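Local coordinates for interphotoreceptor retinoid-binding protein (Xenopus laevis, PDB 1J7X) that probably binds retinoids and helps carry them through the space between the photoreceptors and the retinal pigment epithelium, at residues A[221-224]-A[225-228]; A[133-136]-A[137-140]; A[19-22]-A[23-26]; A[171-174]-A[175-178]. All blocks are in the same frame, centred on the assembly; numbering follows the deposited sequence.

Contact 1 of 4, residues A[221-224]-A[225-228]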
loop_
_atom_site.group_PDB
_atom_site.type_symbol
_atom_site.label_atom_id
_atom_site.label_comp_id
_atom_site.label_asym_id
_atom_site.label_seq_id
_atom_site.Cartn_x
_atom_site.Cartn_y
_atom_site.Cartn_z
ATOM N N ALA A 221 3.742 -2.283 5.013
ATOM C CA ALA A 221 5.096 -2.833 4.792
ATOM C C ALA A 221 6.079 -1.708 4.289
ATOM O O ALA A 221 7.246 -1.551 4.734
ATOM C CB ALA A 221 5.122 -3.990 3.776
ATOM N N TYR A 222 5.561 -1.000 3.312
ATOM C CA TYR A 222 6.380 0.127 2.723
ATOM C C TYR A 222 6.826 1.137 3.801
ATOM O O TYR A 222 8.016 1.491 3.927
ATOM C CB TYR A 222 5.615 0.818 1.605
ATOM C CG TYR A 222 6.424 1.897 0.955
ATOM C CD1 TYR A 222 7.388 1.614 0.002
ATOM C CD2 TYR A 222 6.275 3.202 1.398
ATOM C CE1 TYR A 222 8.193 2.699 -0.549
ATOM C CE2 TYR A 222 7.105 4.252 0.890
ATOM C CZ TYR A 222 8.025 3.964 -0.111
ATOM O OH TYR A 222 8.819 4.960 -0.624
ATOM N N LEU A 223 5.829 1.524 4.600
ATOM C CA LEU A 223 6.068 2.485 5.685
ATOM C C LEU A 223 6.981 1.986 6.761
ATOM O O LEU A 223 7.945 2.703 7.216
ATOM C CB LEU A 223 4.734 2.990 6.244
ATOM C CG LEU A 223 4.034 3.877 5.256
ATOM C CD1 LEU A 223 2.678 4.163 5.836
ATOM C CD2 LEU A 223 4.806 5.261 5.001
HETATM N N MSE A 224 6.876 0.702 7.098
HETATM C CA MSE A 224 7.800 0.121 8.047
HETATM C C MSE A 224 9.170 0.128 7.465
HETATM O O MSE A 224 10.154 0.311 8.201
HETATM C CB MSE A 224 7.388 -1.294 8.522
HETATM C CG MSE A 224 7.448 -1.395 10.152
HETATM SE SE MSE A 224 6.364 -0.739 11.150
HETATM C CE MSE A 224 6.862 0.499 11.321
ATOM N N GLN A 225 9.243 -0.059 6.145
ATOM C CA GLN A 225 10.567 0.000 5.497
ATOM C C GLN A 225 11.128 1.402 5.378
ATOM O O GLN A 225 12.279 1.641 5.640
ATOM C CB GLN A 225 10.411 -0.716 4.060
ATOM C CG GLN A 225 11.707 -0.765 3.331
ATOM C CD GLN A 225 11.526 -1.354 1.942
ATOM O OE1 GLN A 225 10.774 -0.777 1.126
ATOM N NE2 GLN A 225 12.036 -2.583 1.744
ATOM N N SER A 226 10.308 2.368 4.975
ATOM C CA SER A 226 10.717 3.717 4.770
ATOM C C SER A 226 11.158 4.420 6.086
ATOM O O SER A 226 12.003 5.355 6.125
ATOM C CB SER A 226 9.595 4.510 4.082
ATOM O OG SER A 226 8.476 4.672 4.920
ATOM N N LEU A 227 10.550 3.960 7.175
ATOM C CA LEU A 227 10.898 4.458 8.494
ATOM C C LEU A 227 12.084 3.742 9.117
ATOM O O LEU A 227 12.586 4.088 10.216
ATOM C CB LEU A 227 9.692 4.335 9.445
ATOM C CG LEU A 227 8.462 5.197 9.228
ATOM C CD1 LEU A 227 7.258 4.626 9.980
ATOM C CD2 LEU A 227 8.816 6.657 9.729
ATOM N N SER A 228 12.643 2.827 8.368
ATOM C CA SER A 228 13.731 2.008 8.853
ATOM C C SER A 228 13.330 1.299 10.144
ATOM O O SER A 228 14.149 1.024 10.990
ATOM C CB SER A 228 15.027 2.889 9.016
ATOM O OG SER A 228 15.320 3.480 7.738
HETATM O O HOH W 1 10.294 1.881 1.570
#

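Contact 2 of 4, residues A[133-136]-A[137-140]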
loop_
_atom_site.group_PDB
_atom_site.type_symbol
_atom_site.label_atom_id
_atom_site.label_comp_id
_atom_site.label_asym_id
_atom_site.label_seq_id
_atom_site.Cartn_x
_atom_site.Cartn_y
_atom_site.Cartn_z
ATOM N N VAL A 133 -2.980 -9.777 20.844
ATOM C CA VAL A 133 -1.722 -9.405 20.169
ATOM C C VAL A 133 -0.754 -8.712 21.075
ATOM O O VAL A 133 0.237 -9.266 21.392
ATOM C CB VAL A 133 -1.992 -8.518 18.968
ATOM C CG1 VAL A 133 -0.654 -8.107 18.277
ATOM C CG2 VAL A 133 -2.883 -9.202 18.037
ATOM N N TRP A 134 -1.061 -7.494 21.533
ATOM C CA TRP A 134 -0.133 -6.647 22.184
ATOM C C TRP A 134 0.472 -7.208 23.488
ATOM O O TRP A 134 1.654 -7.115 23.688
ATOM C CB TRP A 134 -0.707 -5.228 22.358
ATOM C CG TRP A 134 -1.210 -4.698 21.001
ATOM C CD1 TRP A 134 -2.457 -4.334 20.706
ATOM C CD2 TRP A 134 -0.453 -4.567 19.792
ATOM N NE1 TRP A 134 -2.549 -3.980 19.371
ATOM C CE2 TRP A 134 -1.306 -4.081 18.810
ATOM C CE3 TRP A 134 0.896 -4.825 19.454
ATOM C CZ2 TRP A 134 -0.887 -3.914 17.504
ATOM C CZ3 TRP A 134 1.343 -4.550 18.184
ATOM C CH2 TRP A 134 0.421 -4.122 17.228
ATOM N N GLU A 135 -0.376 -7.800 24.300
ATOM C CA GLU A 135 0.120 -8.381 25.574
ATOM C C GLU A 135 0.944 -9.612 25.330
ATOM O O GLU A 135 2.063 -9.638 25.797
ATOM C CB GLU A 135 -1.029 -8.649 26.534
ATOM C CG GLU A 135 -0.452 -9.439 27.807
ATOM C CD GLU A 135 0.640 -8.737 28.604
ATOM O OE1 GLU A 135 0.707 -7.500 28.653
ATOM O OE2 GLU A 135 1.483 -9.484 29.277
ATOM N N PRO A 136 0.494 -10.640 24.629
ATOM C CA PRO A 136 1.280 -11.824 24.458
ATOM C C PRO A 136 2.726 -11.604 23.850
ATOM O O PRO A 136 3.711 -12.312 24.220
ATOM C CB PRO A 136 0.375 -12.645 23.530
ATOM C CG PRO A 136 -0.951 -12.193 23.819
ATOM C CD PRO A 136 -0.855 -10.790 23.954
ATOM N N ILE A 137 2.887 -10.666 22.892
ATOM C CA ILE A 137 4.230 -10.452 22.275
ATOM C C ILE A 137 5.167 -9.631 23.114
ATOM O O ILE A 137 6.316 -9.544 22.812
ATOM C CB ILE A 137 4.081 -9.791 20.864
ATOM C CG1 ILE A 137 3.549 -8.408 20.937
ATOM C CG2 ILE A 137 3.251 -10.600 19.997
ATOM C CD1 ILE A 137 3.563 -7.704 19.555
ATOM N N THR A 138 4.655 -9.021 24.204
ATOM C CA THR A 138 5.506 -8.234 25.054
ATOM C C THR A 138 6.785 -8.914 25.565
ATOM O O THR A 138 7.850 -8.267 25.678
ATOM C CB THR A 138 4.793 -7.724 26.292
ATOM O OG1 THR A 138 3.787 -6.868 25.884
ATOM C CG2 THR A 138 5.754 -6.699 26.985
ATOM N N ILE A 139 6.689 -10.191 25.784
ATOM C CA ILE A 139 7.808 -10.977 26.293
ATOM C C ILE A 139 8.921 -11.150 25.201
ATOM O O ILE A 139 10.078 -11.317 25.532
ATOM C CB ILE A 139 7.318 -12.340 26.729
ATOM C CG1 ILE A 139 8.460 -13.167 27.347
ATOM C CG2 ILE A 139 6.653 -13.153 25.631
ATOM C CD1 ILE A 139 8.965 -12.674 28.661
ATOM N N THR A 140 8.569 -11.112 23.924
ATOM C CA THR A 140 9.567 -11.359 22.851
ATOM C C THR A 140 10.603 -10.270 22.602
ATOM O O THR A 140 10.413 -9.087 22.927
ATOM C CB THR A 140 8.836 -11.676 21.559
ATOM O OG1 THR A 140 8.144 -10.516 21.061
ATOM C CG2 THR A 140 7.793 -12.772 21.768
#

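Contact 3 of 4, residues A[19-22]-A[23-26]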
loop_
_atom_site.group_PDB
_atom_site.type_symbol
_atom_site.label_atom_id
_atom_site.label_comp_id
_atom_site.label_asym_id
_atom_site.label_seq_id
_atom_site.Cartn_x
_atom_site.Cartn_y
_atom_site.Cartn_z
ATOM N N TYR A 19 -4.381 14.045 -13.014
ATOM C CA TYR A 19 -3.066 13.406 -12.843
ATOM C C TYR A 19 -2.362 13.992 -11.631
ATOM O O TYR A 19 -2.085 15.224 -11.586
ATOM C CB TYR A 19 -2.219 13.598 -14.097
ATOM C CG TYR A 19 -0.870 13.005 -14.037
ATOM C CD1 TYR A 19 -0.685 11.730 -13.483
ATOM C CD2 TYR A 19 0.224 13.625 -14.559
ATOM C CE1 TYR A 19 0.517 11.130 -13.470
ATOM C CE2 TYR A 19 1.497 13.045 -14.421
ATOM C CZ TYR A 19 1.615 11.717 -13.951
ATOM O OH TYR A 19 2.861 11.155 -13.882
ATOM N N ALA A 20 -1.998 13.126 -10.696
ATOM C CA ALA A 20 -1.334 13.593 -9.466
ATOM C C ALA A 20 -0.189 14.582 -9.639
ATOM O O ALA A 20 0.005 15.450 -8.798
ATOM C CB ALA A 20 -0.810 12.455 -8.681
ATOM N N PHE A 21 0.611 14.411 -10.672
ATOM C CA PHE A 21 1.774 15.268 -10.910
ATOM C C PHE A 21 1.339 16.449 -11.819
ATOM O O PHE A 21 1.711 16.489 -12.959
ATOM C CB PHE A 21 2.883 14.516 -11.571
ATOM C CG PHE A 21 3.722 13.661 -10.654
ATOM C CD1 PHE A 21 4.559 14.240 -9.728
ATOM C CD2 PHE A 21 3.686 12.286 -10.734
ATOM C CE1 PHE A 21 5.296 13.519 -8.971
ATOM C CE2 PHE A 21 4.441 11.551 -9.933
ATOM C CZ PHE A 21 5.252 12.133 -9.047
ATOM N N SER A 22 0.584 17.396 -11.271
ATOM C CA SER A 22 0.161 18.610 -12.002
ATOM C C SER A 22 1.247 19.381 -12.734
ATOM O O SER A 22 1.012 19.951 -13.850
ATOM C CB SER A 22 -0.666 19.485 -11.068
ATOM O OG SER A 22 0.183 20.062 -10.089
ATOM N N GLU A 23 2.415 19.344 -12.129
ATOM C CA GLU A 23 3.553 20.059 -12.636
ATOM C C GLU A 23 4.004 19.502 -13.913
ATOM O O GLU A 23 4.789 20.112 -14.593
ATOM C CB GLU A 23 4.678 20.102 -11.578
ATOM C CG GLU A 23 5.286 18.759 -11.225
ATOM C CD GLU A 23 4.799 18.149 -9.906
ATOM O OE1 GLU A 23 3.555 18.070 -9.712
ATOM O OE2 GLU A 23 5.718 17.759 -9.092
ATOM N N ARG A 24 3.500 18.303 -14.312
ATOM C CA ARG A 24 3.902 17.747 -15.572
ATOM C C ARG A 24 2.941 18.095 -16.709
ATOM O O ARG A 24 3.246 17.837 -17.852
ATOM C CB ARG A 24 4.042 16.186 -15.468
ATOM C CG ARG A 24 5.182 15.813 -14.490
ATOM C CD ARG A 24 5.292 14.420 -14.184
ATOM N NE ARG A 24 6.390 14.103 -13.279
ATOM C CZ ARG A 24 6.652 12.851 -12.875
ATOM N NH1 ARG A 24 5.887 11.848 -13.304
ATOM N NH2 ARG A 24 7.660 12.601 -12.083
ATOM N N ILE A 25 1.785 18.687 -16.380
ATOM C CA ILE A 25 0.752 18.890 -17.347
ATOM C C ILE A 25 1.197 19.845 -18.480
ATOM O O ILE A 25 0.937 19.554 -19.644
ATOM C CB ILE A 25 -0.493 19.389 -16.698
ATOM C CG1 ILE A 25 -1.045 18.353 -15.694
ATOM C CG2 ILE A 25 -1.540 19.731 -17.706
ATOM C CD1 ILE A 25 -1.305 16.975 -16.243
ATOM N N PRO A 26 1.827 20.976 -18.132
ATOM C CA PRO A 26 2.243 21.902 -19.219
ATOM C C PRO A 26 3.009 21.226 -20.313
ATOM O O PRO A 26 2.633 21.299 -21.485
ATOM C CB PRO A 26 3.034 22.935 -18.466
ATOM C CG PRO A 26 2.440 22.989 -17.155
ATOM C CD PRO A 26 2.191 21.513 -16.778
#

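Contact 4 of 4, residues A[171-174]-A[175-178]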
loop_
_atom_site.group_PDB
_atom_site.type_symbol
_atom_site.label_atom_id
_atom_site.label_comp_id
_atom_site.label_asym_id
_atom_site.label_seq_id
_atom_site.Cartn_x
_atom_site.Cartn_y
_atom_site.Cartn_z
ATOM N N LYS A 171 5.299 11.881 17.817
ATOM C CA LYS A 171 4.613 12.528 16.698
ATOM C C LYS A 171 5.514 12.384 15.445
ATOM O O LYS A 171 6.339 13.243 15.151
ATOM C CB LYS A 171 4.342 13.979 17.023
ATOM N N ILE A 172 5.410 11.240 14.805
ATOM C CA ILE A 172 6.261 10.874 13.685
ATOM C C ILE A 172 5.523 11.072 12.388
ATOM O O ILE A 172 4.464 10.542 12.167
ATOM C CB ILE A 172 6.635 9.419 13.816
ATOM C CG1 ILE A 172 7.316 9.197 15.161
ATOM C CG2 ILE A 172 7.519 9.002 12.634
ATOM C CD1 ILE A 172 8.650 9.968 15.298
ATOM N N HIS A 173 6.143 11.757 11.450
ATOM C CA HIS A 173 5.488 11.957 10.186
ATOM C C HIS A 173 5.642 10.602 9.447
ATOM O O HIS A 173 6.688 10.028 9.444
ATOM C CB HIS A 173 6.259 13.002 9.376
ATOM C CG HIS A 173 5.869 13.076 7.932
ATOM N ND1 HIS A 173 4.626 13.426 7.492
ATOM C CD2 HIS A 173 6.639 12.961 6.828
ATOM C CE1 HIS A 173 4.630 13.486 6.160
ATOM N NE2 HIS A 173 5.836 13.208 5.744
ATOM N N LEU A 174 4.577 10.153 8.889
ATOM C CA LEU A 174 4.617 8.839 8.182
ATOM C C LEU A 174 4.720 9.060 6.694
ATOM O O LEU A 174 5.547 8.449 6.034
ATOM C CB LEU A 174 3.362 8.076 8.518
ATOM C CG LEU A 174 3.246 7.805 10.003
ATOM C CD1 LEU A 174 1.835 7.092 10.234
ATOM C CD2 LEU A 174 4.335 7.062 10.581
ATOM N N PHE A 175 3.858 9.861 6.154
ATOM C CA PHE A 175 3.829 10.177 4.734
ATOM C C PHE A 175 2.878 11.353 4.564
ATOM O O PHE A 175 2.202 11.780 5.518
ATOM C CB PHE A 175 3.316 8.987 3.869
ATOM C CG PHE A 175 1.906 8.499 4.254
ATOM C CD1 PHE A 175 1.755 7.629 5.281
ATOM C CD2 PHE A 175 0.794 8.956 3.588
ATOM C CE1 PHE A 175 0.432 7.186 5.683
ATOM C CE2 PHE A 175 -0.510 8.495 3.867
ATOM C CZ PHE A 175 -0.705 7.625 4.893
ATOM N N THR A 176 2.864 11.928 3.381
ATOM C CA THR A 176 2.026 12.951 2.997
ATOM C C THR A 176 1.330 12.585 1.714
ATOM O O THR A 176 1.990 12.067 0.839
ATOM C CB THR A 176 2.862 14.286 2.744
ATOM O OG1 THR A 176 3.382 14.696 4.003
ATOM C CG2 THR A 176 2.001 15.393 2.320
ATOM N N LEU A 177 0.034 12.796 1.660
ATOM C CA LEU A 177 -0.755 12.521 0.515
ATOM C C LEU A 177 -1.022 13.816 -0.187
ATOM O O LEU A 177 -1.279 14.851 0.473
ATOM C CB LEU A 177 -2.086 11.903 0.899
ATOM C CG LEU A 177 -2.029 10.446 1.304
ATOM C CD1 LEU A 177 -3.395 9.873 1.256
ATOM C CD2 LEU A 177 -1.106 9.609 0.419
ATOM N N HIS A 178 -0.853 13.786 -1.497
ATOM C CA HIS A 178 -1.204 14.904 -2.365
ATOM C C HIS A 178 -2.264 14.402 -3.284
ATOM O O HIS A 178 -1.991 13.580 -4.153
ATOM C CB HIS A 178 0.015 15.450 -3.134
#

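Contact 1 of 4, residues A[221-224]-A[225-228]
Leu223 and Leu227 meet in the last turn of helix 216-226, where Leu227 N donates to Leu223 O at 2.9 Å. The Leu227 side chain lies against the same carbonyl oxygen, with Leu227 CG 3.2 Å from Leu223 O. Ser226 OG is turned back between its own N and carbonyl carbon and thus comes to 3.1 Å from Leu223 O, one of two acceptors its proton could use. Further up the turn, Ser226 N reaches Tyr222 O at 2.7 Å with an N-H...O angle of 156°, and Gln225 N reaches Ala221 O at 2.9 Å. Met224, present as selenomethionine, adds a loose apolar touch, its CE lying 4.4 Å from Leu227 CD1.

On the polar flank, Gln225 holds CG anti to its backbone N (chi1 -178°) and runs straight on, which carries OE1 alongside the Tyr222 ring. A water donates to Gln225 OE1 at 2.7 Å and weakly to Tyr222 O, lying over one face of the tyrosine ring near its rim. The far ends are fixed from outside: Gln225 NE2 bonds to Val277 O, Tyr222 OH to Asp265 OD2, and the Tyr222 ring stacks with Trp271.

Ser228 ends the helix with a positive phi of 55° in a Schellman motif, Ser228 N bonding to Gln225 O at 3.0 Å. The helix is the crossover of the beta-alpha-beta unit 204-209, 216-226, 231-234; its Leu223 packs against Leu162 of helix 158-163, Phe175 of strand 173-179 and Phe263 of strand 254-265.

Contact 2 of 4, residues A[133-136]-A[137-140]
Ile137 N still reaches back one helical turn to Val133 O, but weakly at 3.4 Å, whereas Thr138 N bonds to Glu135 O at 3.1 Å, one residue nearer, so the helix tightens here just past Pro136, whose N has no hydrogen to give.

Ile137 carries the apolar part. With CG1 between its N and carbonyl carbon (chi1 67°), the side chain lies beside Trp134 and points the same way, CD1 being 3.9 Å from Trp134 CE3. Val133 CG1 sits over the centre of one indole face, and Trp134 also stacks with Tyr164. Thr138 OG1 supplies the polar contact, 3.1 Å from Trp134 O, a bond whose proton has a second acceptor in range. Glu135 crosses this threonine at an angle and forms a salt bridge with Lys197.

At the start of the turn, Ile137 O is gripped twice, by Thr140 N at 3.0 Å and by Thr140 OG1 at 2.7 Å, the hydroxyl donating to a lone pair of Ile137 O, in the carbonyl plane. The arrangement is a proline-kinked helix end running into a type I beta turn, Ile137 to Thr140, which leads from helix 119-137 toward strand 142-146.

Contact 3 of 4, residues A[19-22]-A[23-26]
Arg24 and Phe21 form a flat stack that is also a cation-pi pair. Arg24 CZ lies 3.7 Å from the centroid of the Phe21 ring, over its face, and the guanidinium and ring planes differ by only 13°. The two side chains run the same way, for the arginine stays extended from CG to NE, which brings CD beside Phe21 CB and the guanidinium over the ring: Arg24 CD is 3.6 Å from Phe21 CB, and Arg24 NH1 is 3.4 Å from Phe21 CD2.

Among the hydrogen bonds, Arg24 NH1 gives Tyr19 OH a weak one, 3.2 Å with an N-H...O angle of 129°, the hydroxyl lying at the edge of the guanidinium. Tyr19 OH has its stronger partner in Asp60. Two backbone bonds curl the chain: Arg24 N to Phe21 O and Ile25 N to Ser22 O, both at 2.9 Å.

Apolar packing is slighter. Ile25 CD1 meets the edge of the Tyr19 ring, 4.0 Å from CD2, as the two side chains run antiparallel past one another.

The remaining electrostatic element is Glu23, whose OE2 lies at the Phe21 edge 3.8 Å from CD1, its carboxylate plane turned 75° from the ring. Phe21 thus has a cation over its face and an anion at its rim, each probably favourable to the ring's quadrupole. With Asp60 touching Arg24 as well as holding Tyr19, the positive charge probably finds compensation nearby, while the stack holds the guanidinium nearly parallel to the ring and limits its turning.

Contact 4 of 4, residues A[171-174]-A[175-178]
Phe175 leans back toward Leu174, its neighbour in the strand. Its CG stands between the backbone N and the carbonyl carbon (chi1 58°), which turns the ring toward the preceding residue: Phe175 CD1 is 3.6 Å from both Leu174 C and Leu174 CB.

In a regular strand successive side chains would alternate; here Leu174 and Phe175 both face Val188, the mark of a classic beta bulge. The backbone agrees, since Leu174 has a helix-like psi of -52° within otherwise extended chain, and both residues share backbone hydrogen bonds with Val188.

His173 and Thr176, three residues apart across the bulge, stand nearly perpendicular to each other. The histidine ring is probably turned over in the model, so only its plane can be relied on, and the detailed pairing with the threonine hydroxyl is doubtful. That plane has Phe175 N on one face, 3.7 Å above it, and Thr176 at its edge. Leu177 adds its CG at the edge of the Phe175 ring.

Strand 173-179 pairs antiparallel with 186-189, its hairpin partner, and with 254-265, where Phe263 stacks on Phe175. Leu174 packs on Pro159 and Leu162 of helix 158-163 and on Leu227 just after helix 216-226, while Phe175 meets Leu223 of helix 216-226.

How the contacts relate
From the N terminus, contact 3 comes first, turning the chain from helix 2-18 into helix 25-31. Contact 2 follows at the end of helix 119-137, contact 4 covers the entry to and most of strand 173-179, and contact 1 closes helix 216-226. Each spans a continuous stretch, so the four run in series and none crosses another. Contacts 1 and 4 touch in space: Leu223 CD1 is 3.6 Å from Phe175 CD1, which ties helix 216-226 of the beta-alpha-beta unit to the antiparallel sheet. Contact 3 comes within about 5 Å of contact 4 at the nearest atoms without touching. Contacts 2 and 3 lie on opposite sides of the chain's centre, their own centres about 46 Å apart.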